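PDB 2IBO: hypothetical protein SP2199 from Streptococcus pneumoniae TIGR4, which is of unknown function but belongs to the thiamine-binding protein family and so may bind thiamine or a related compound. Local coordinates for residues 27-32 against 43-48; 5-10 against 23-28. All coordinates share one frame; numbering follows the deposited sequence.

In the fold
Both contacts pack helix 16-31 onto the four-stranded antiparallel sheet of a ferredoxin-like fold. The strand order across this sheet is 35-38, 43-46, 2-11, 70-79. Along the chain the segments come as 5-10, 23-28, 27-32 and 43-48. Contact 2 takes the earlier turn of the helix to strand 2-11, and contact 1 takes the next turn to strand 43-46. The contact centres lie about 8 Å apart, and the two share Ala27 and Tyr28. The strands are neighbours: backbone pairs Thr43 with Leu7 and Leu45 with Ile5 are probable hydrogen bonds. One helix thus covers two adjacent strands, and both contacts belong to one buried core.

Contact 1: 27-32 against 43-48; sequences AYLQTQ and TVLEGE
In this ferredoxin-like fold, Leu29 on the last turns of helix 16-31 packs against Thr43 and Leu45 of strand 43-46. The contact is buried and wholly apolar. No hydrogen bond links the two segments. The backbones come nearest at Leu29 and Leu45, whose CA atoms are 8.8 Å apart, so side chains fill the interval between helix and sheet. Thr43 and Leu45 are two apart on the strand, and both direct their CB atoms at the helix. Leu29 points its CB back at the sheet and meets both of them.

Two parts of Leu29 do the work. Its body meets Leu45 at a slant, with Leu29 CG 4.1 Å from Leu45 CD1. The Leu45 chain is extended through its second torsion (chi2 179°), which carries CD1 out to the helix. Helix 49-64 borders the same leucine: Leu29 also touches Ile55 and Ala59. Met36 of strand 35-38, outermost in this chain's sheet, lies against both Thr43 and Leu45.

Thr43 meets Leu29 through its methyl; its hydroxyl OG1 instead lies near Ile26, one turn earlier on the same helix. CG2 stands anti to the backbone N, while OG1 sits beside that N. The methyl and a Leu29 branch approach tip to tip, and Thr43 CG2 ends 4.0 Å from Leu29 CD2.

Contact 2: 5-10 against 23-28; sequences IALQVL and DQVIAY
Val25 of helix 16-31 meets Leu7 and Val9 of strand 2-11. This is where the first helix of the ferredoxin-like fold lies over the first strand, a central strand of the sheet. The backbones are nearest at Val9 and Val25, with 8.1 Å between their CA atoms.

Val25 can be followed outward. Its CB points at the strand but stays 4.6 Å from the nearest methyl, Val9 CG2. One step on, the branches divide. CG1 is the one that makes the contact. It stands anti to the backbone N (chi1 178°) and meets two methyls. Leu7 CD2 is 4.1 Å from Val25 CG1, and the two side chains cross at about a right angle. Val9 CG2 is 4.2 Å from Val25 CG1, and here the valines meet tip to tip. The other branch, CG2, stays on the Val9 side, with Val25 CG2 4.3 Å from Val9 CG2.

Leu7 reaches the helix with CD2, the branch that lies anti to CA and so extends the chain. Its CD2 also lies 4.2 Å from Val9 CG2. The three methyls therefore form a nearly equilateral triangle, with Val25 CG1 at the helix corner.

Other elements continue the packing. Val25 also touches Ala63 of helix 49-64, and Leu7 touches Val74 of strand 70-79. Ala6 and Leu10, which alternate with Leu7 and Val9 on the strand, pack on other subunits: Ala6 on Phe41 of the second subunit, and Leu10 on Leu82 of the second and Phe71 of the third.

All three side chains are aliphatic, and no hydrogen bond crosses between the segments. The helix is held to this strand here by hydrophobic burial and van der Waals contact.

Contact 1: 27-32 against 43-48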
loop_
_atom_site.group_PDB
_atom_site.type_symbol
_atom_site.label_atom_id
_atom_site.label_comp_id
_atom_site.label_asym_id
_atom_site.label_seq_id
_atom_site.Cartn_x
_atom_site.Cartn_y
_atom_site.Cartn_z
ATOM N N ALA A 27 -9.203 20.023 -1.739
ATOM C CA ALA A 27 -9.167 21.489 -1.805
ATOM C C ALA A 27 -7.836 22.011 -1.269
ATOM O O ALA A 27 -7.180 22.837 -1.898
ATOM C CB ALA A 27 -10.321 22.085 -1.001
ATOM N N TYR A 28 -7.439 21.528 -0.101
ATOM C CA TYR A 28 -6.172 21.951 0.469
ATOM C C TYR A 28 -5.049 21.692 -0.519
ATOM O O TYR A 28 -4.256 22.577 -0.794
ATOM C CB TYR A 28 -5.851 21.198 1.756
ATOM C CG TYR A 28 -4.397 21.339 2.119
ATOM C CD1 TYR A 28 -3.884 22.559 2.540
ATOM C CD2 TYR A 28 -3.510 20.279 1.937
ATOM C CE1 TYR A 28 -2.521 22.729 2.759
ATOM C CE2 TYR A 28 -2.143 20.437 2.153
ATOM C CZ TYR A 28 -1.661 21.667 2.558
ATOM O OH TYR A 28 -0.316 21.839 2.698
ATOM N N LEU A 29 -4.981 20.469 -1.038
ATOM C CA LEU A 29 -3.946 20.084 -1.990
ATOM C C LEU A 29 -3.905 21.024 -3.205
ATOM O O LEU A 29 -2.839 21.435 -3.647
ATOM C CB LEU A 29 -4.169 18.626 -2.426
ATOM C CG LEU A 29 -3.312 17.465 -1.890
ATOM C CD1 LEU A 29 -2.775 17.713 -0.509
ATOM C CD2 LEU A 29 -4.163 16.230 -1.887
ATOM N N GLN A 30 -5.061 21.376 -3.745
ATOM C CA GLN A 30 -5.102 22.280 -4.902
ATOM C C GLN A 30 -4.476 23.642 -4.551
ATOM O O GLN A 30 -3.921 24.342 -5.396
ATOM C CB GLN A 30 -6.551 22.477 -5.365
ATOM C CG GLN A 30 -7.137 21.254 -6.016
ATOM C CD GLN A 30 -8.631 21.354 -6.237
ATOM O OE1 GLN A 30 -9.183 20.650 -7.086
ATOM N NE2 GLN A 30 -9.302 22.215 -5.462
ATOM N N THR A 31 -4.579 23.991 -3.279
ATOM C CA THR A 31 -4.050 25.225 -2.736
ATOM C C THR A 31 -2.540 25.316 -2.827
ATOM O O THR A 31 -1.989 26.408 -2.963
ATOM C CB THR A 31 -4.475 25.358 -1.266
ATOM O OG1 THR A 31 -5.724 26.045 -1.204
ATOM C CG2 THR A 31 -3.450 26.085 -0.459
ATOM N N GLN A 32 -1.858 24.183 -2.736
ATOM C CA GLN A 32 -0.409 24.207 -2.817
ATOM C C GLN A 32 0.048 24.436 -4.259
ATOM O O GLN A 32 -0.702 24.202 -5.212
ATOM C CB GLN A 32 0.163 22.908 -2.269
ATOM C CG GLN A 32 -0.233 22.637 -0.829
ATOM C CD GLN A 32 -0.008 23.832 0.077
ATOM O OE1 GLN A 32 -0.949 24.513 0.470
ATOM N NE2 GLN A 32 1.248 24.098 0.404
ATOM N N THR A 43 -4.293 10.471 -4.922
ATOM C CA THR A 43 -3.976 11.737 -5.573
ATOM C C THR A 43 -2.468 11.772 -5.654
ATOM O O THR A 43 -1.791 11.637 -4.632
ATOM C CB THR A 43 -4.522 12.969 -4.773
ATOM O OG1 THR A 43 -5.959 12.971 -4.794
ATOM C CG2 THR A 43 -4.038 14.257 -5.396
ATOM N N VAL A 44 -1.950 11.947 -6.867
ATOM C CA VAL A 44 -0.508 11.952 -7.106
ATOM C C VAL A 44 0.077 13.348 -7.170
ATOM O O VAL A 44 -0.355 14.162 -7.979
ATOM C CB VAL A 44 -0.166 11.211 -8.436
ATOM C CG1 VAL A 44 1.326 11.291 -8.720
ATOM C CG2 VAL A 44 -0.613 9.765 -8.353
ATOM N N LEU A 45 1.074 13.603 -6.326
ATOM C CA LEU A 45 1.754 14.894 -6.270
ATOM C C LEU A 45 3.192 14.751 -6.755
ATOM O O LEU A 45 3.802 13.699 -6.600
ATOM C CB LEU A 45 1.735 15.440 -4.834
ATOM C CG LEU A 45 0.350 15.653 -4.202
ATOM C CD1 LEU A 45 0.497 16.167 -2.784
ATOM C CD2 LEU A 45 -0.453 16.620 -5.024
ATOM N N GLU A 46 3.741 15.814 -7.330
ATOM C CA GLU A 46 5.107 15.771 -7.843
ATOM C C GLU A 46 5.854 17.061 -7.511
ATOM O O GLU A 46 5.323 18.150 -7.720
ATOM C CB GLU A 46 5.063 15.574 -9.357
ATOM C CG GLU A 46 6.333 15.060 -9.951
ATOM C CD GLU A 46 6.345 15.167 -11.464
ATOM O OE1 GLU A 46 7.152 14.470 -12.106
ATOM O OE2 GLU A 46 5.561 15.959 -12.023
ATOM N N GLY A 47 7.084 16.932 -7.012
ATOM C CA GLY A 47 7.887 18.094 -6.658
ATOM C C GLY A 47 9.047 17.750 -5.741
ATOM O O GLY A 47 9.448 16.582 -5.656
ATOM N N GLU A 48 9.588 18.760 -5.052
ATOM C CA GLU A 48 10.720 18.593 -4.124
ATOM C C GLU A 48 10.319 17.763 -2.903
ATOM O O GLU A 48 9.239 17.937 -2.344
ATOM C CB GLU A 48 11.228 19.957 -3.653
ATOM C CG GLU A 48 11.946 20.768 -4.706
ATOM C CD GLU A 48 13.242 20.126 -5.151
ATOM O OE1 GLU A 48 14.075 19.798 -4.276
ATOM O OE2 GLU A 48 13.431 19.955 -6.377
#

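Contact 2: 5-10 against 23-28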
loop_
_atom_site.group_PDB
_atom_site.type_symbol
_atom_site.label_atom_id
_atom_site.label_comp_id
_atom_site.label_asym_id
_atom_site.label_seq_id
_atom_site.Cartn_x
_atom_site.Cartn_y
_atom_site.Cartn_z
ATOM N N ILE A 5 4.666 11.745 -4.487
ATOM C CA ILE A 5 3.846 11.259 -3.386
ATOM C C ILE A 5 2.463 10.943 -3.911
ATOM O O ILE A 5 1.876 11.741 -4.638
ATOM C CB ILE A 5 3.727 12.363 -2.296
ATOM C CG1 ILE A 5 5.063 12.515 -1.585
ATOM C CG2 ILE A 5 2.597 12.078 -1.333
ATOM C CD1 ILE A 5 5.548 11.231 -0.985
ATOM N N ALA A 6 1.946 9.774 -3.560
ATOM C CA ALA A 6 0.607 9.381 -3.976
ATOM C C ALA A 6 -0.173 9.320 -2.673
ATOM O O ALA A 6 0.264 8.679 -1.711
ATOM C CB ALA A 6 0.649 8.024 -4.647
ATOM N N LEU A 7 -1.304 10.009 -2.607
ATOM C CA LEU A 7 -2.078 10.014 -1.363
ATOM C C LEU A 7 -3.517 9.536 -1.526
ATOM O O LEU A 7 -4.213 9.893 -2.493
ATOM C CB LEU A 7 -2.072 11.422 -0.734
ATOM C CG LEU A 7 -2.876 11.644 0.565
ATOM C CD1 LEU A 7 -2.238 10.853 1.742
ATOM C CD2 LEU A 7 -2.934 13.138 0.876
ATOM N N GLN A 8 -3.933 8.703 -0.578
ATOM C CA GLN A 8 -5.288 8.169 -0.534
ATOM C C GLN A 8 -5.749 8.271 0.901
ATOM O O GLN A 8 -5.128 7.711 1.806
ATOM C CB GLN A 8 -5.342 6.703 -0.945
ATOM C CG GLN A 8 -6.714 6.103 -0.731
ATOM C CD GLN A 8 -6.798 4.641 -1.124
ATOM O OE1 GLN A 8 -7.895 4.103 -1.301
ATOM N NE2 GLN A 8 -5.640 3.986 -1.258
ATOM N N VAL A 9 -6.831 8.998 1.113
ATOM C CA VAL A 9 -7.345 9.148 2.452
ATOM C C VAL A 9 -8.628 8.364 2.601
ATOM O O VAL A 9 -9.599 8.598 1.875
ATOM C CB VAL A 9 -7.630 10.621 2.792
ATOM C CG1 VAL A 9 -8.289 10.705 4.162
ATOM C CG2 VAL A 9 -6.328 11.431 2.762
ATOM N N LEU A 10 -8.614 7.409 3.525
ATOM C CA LEU A 10 -9.794 6.609 3.805
ATOM C C LEU A 10 -10.245 6.931 5.218
ATOM O O LEU A 10 -9.759 6.339 6.186
ATOM C CB LEU A 10 -9.501 5.115 3.695
ATOM C CG LEU A 10 -9.145 4.598 2.307
ATOM C CD1 LEU A 10 -8.927 3.100 2.388
ATOM C CD2 LEU A 10 -10.248 4.939 1.321
ATOM N N ASP A 23 -13.197 15.969 0.415
ATOM C CA ASP A 23 -13.269 17.241 -0.294
ATOM C C ASP A 23 -12.239 18.202 0.286
ATOM O O ASP A 23 -11.553 18.901 -0.455
ATOM C CB ASP A 23 -14.670 17.857 -0.170
ATOM C CG ASP A 23 -15.646 17.291 -1.185
ATOM O OD1 ASP A 23 -16.838 17.667 -1.139
ATOM O OD2 ASP A 23 -15.223 16.478 -2.032
ATOM N N GLN A 24 -12.129 18.224 1.612
ATOM C CA GLN A 24 -11.186 19.118 2.286
ATOM C C GLN A 24 -9.730 18.821 1.951
ATOM O O GLN A 24 -8.933 19.739 1.765
ATOM C CB GLN A 24 -11.372 19.051 3.803
ATOM C CG GLN A 24 -12.739 19.490 4.284
ATOM C CD GLN A 24 -13.043 20.950 3.983
ATOM O OE1 GLN A 24 -13.050 21.386 2.826
ATOM N NE2 GLN A 24 -13.306 21.716 5.035
ATOM N N VAL A 25 -9.379 17.542 1.876
ATOM C CA VAL A 25 -8.010 17.212 1.565
ATOM C C VAL A 25 -7.681 17.600 0.122
ATOM O O VAL A 25 -6.578 18.080 -0.168
ATOM C CB VAL A 25 -7.730 15.717 1.807
ATOM C CG1 VAL A 25 -6.287 15.393 1.417
ATOM C CG2 VAL A 25 -7.959 15.376 3.288
ATOM N N ILE A 26 -8.640 17.413 -0.780
ATOM C CA ILE A 26 -8.435 17.756 -2.183
ATOM C C ILE A 26 -8.276 19.271 -2.328
ATOM O O ILE A 26 -7.330 19.751 -2.956
ATOM C CB ILE A 26 -9.621 17.269 -3.061
ATOM C CG1 ILE A 26 -9.624 15.738 -3.139
ATOM C CG2 ILE A 26 -9.508 17.856 -4.481
ATOM C CD1 ILE A 26 -8.568 15.167 -4.098
ATOM N N ALA A 27 -9.203 20.023 -1.739
ATOM C CA ALA A 27 -9.167 21.489 -1.805
ATOM C C ALA A 27 -7.836 22.011 -1.269
ATOM O O ALA A 27 -7.180 22.837 -1.898
ATOM C CB ALA A 27 -10.321 22.085 -1.001
ATOM N N TYR A 28 -7.439 21.528 -0.101
ATOM C CA TYR A 28 -6.172 21.951 0.469
ATOM C C TYR A 28 -5.049 21.692 -0.519
ATOM O O TYR A 28 -4.256 22.577 -0.794
ATOM C CB TYR A 28 -5.851 21.198 1.756
ATOM C CG TYR A 28 -4.397 21.339 2.119
ATOM C CD1 TYR A 28 -3.884 22.559 2.540
ATOM C CD2 TYR A 28 -3.510 20.279 1.937
ATOM C CE1 TYR A 28 -2.521 22.729 2.759
ATOM C CE2 TYR A 28 -2.143 20.437 2.153
ATOM C CZ TYR A 28 -1.661 21.667 2.558
ATOM O OH TYR A 28 -0.316 21.839 2.698
#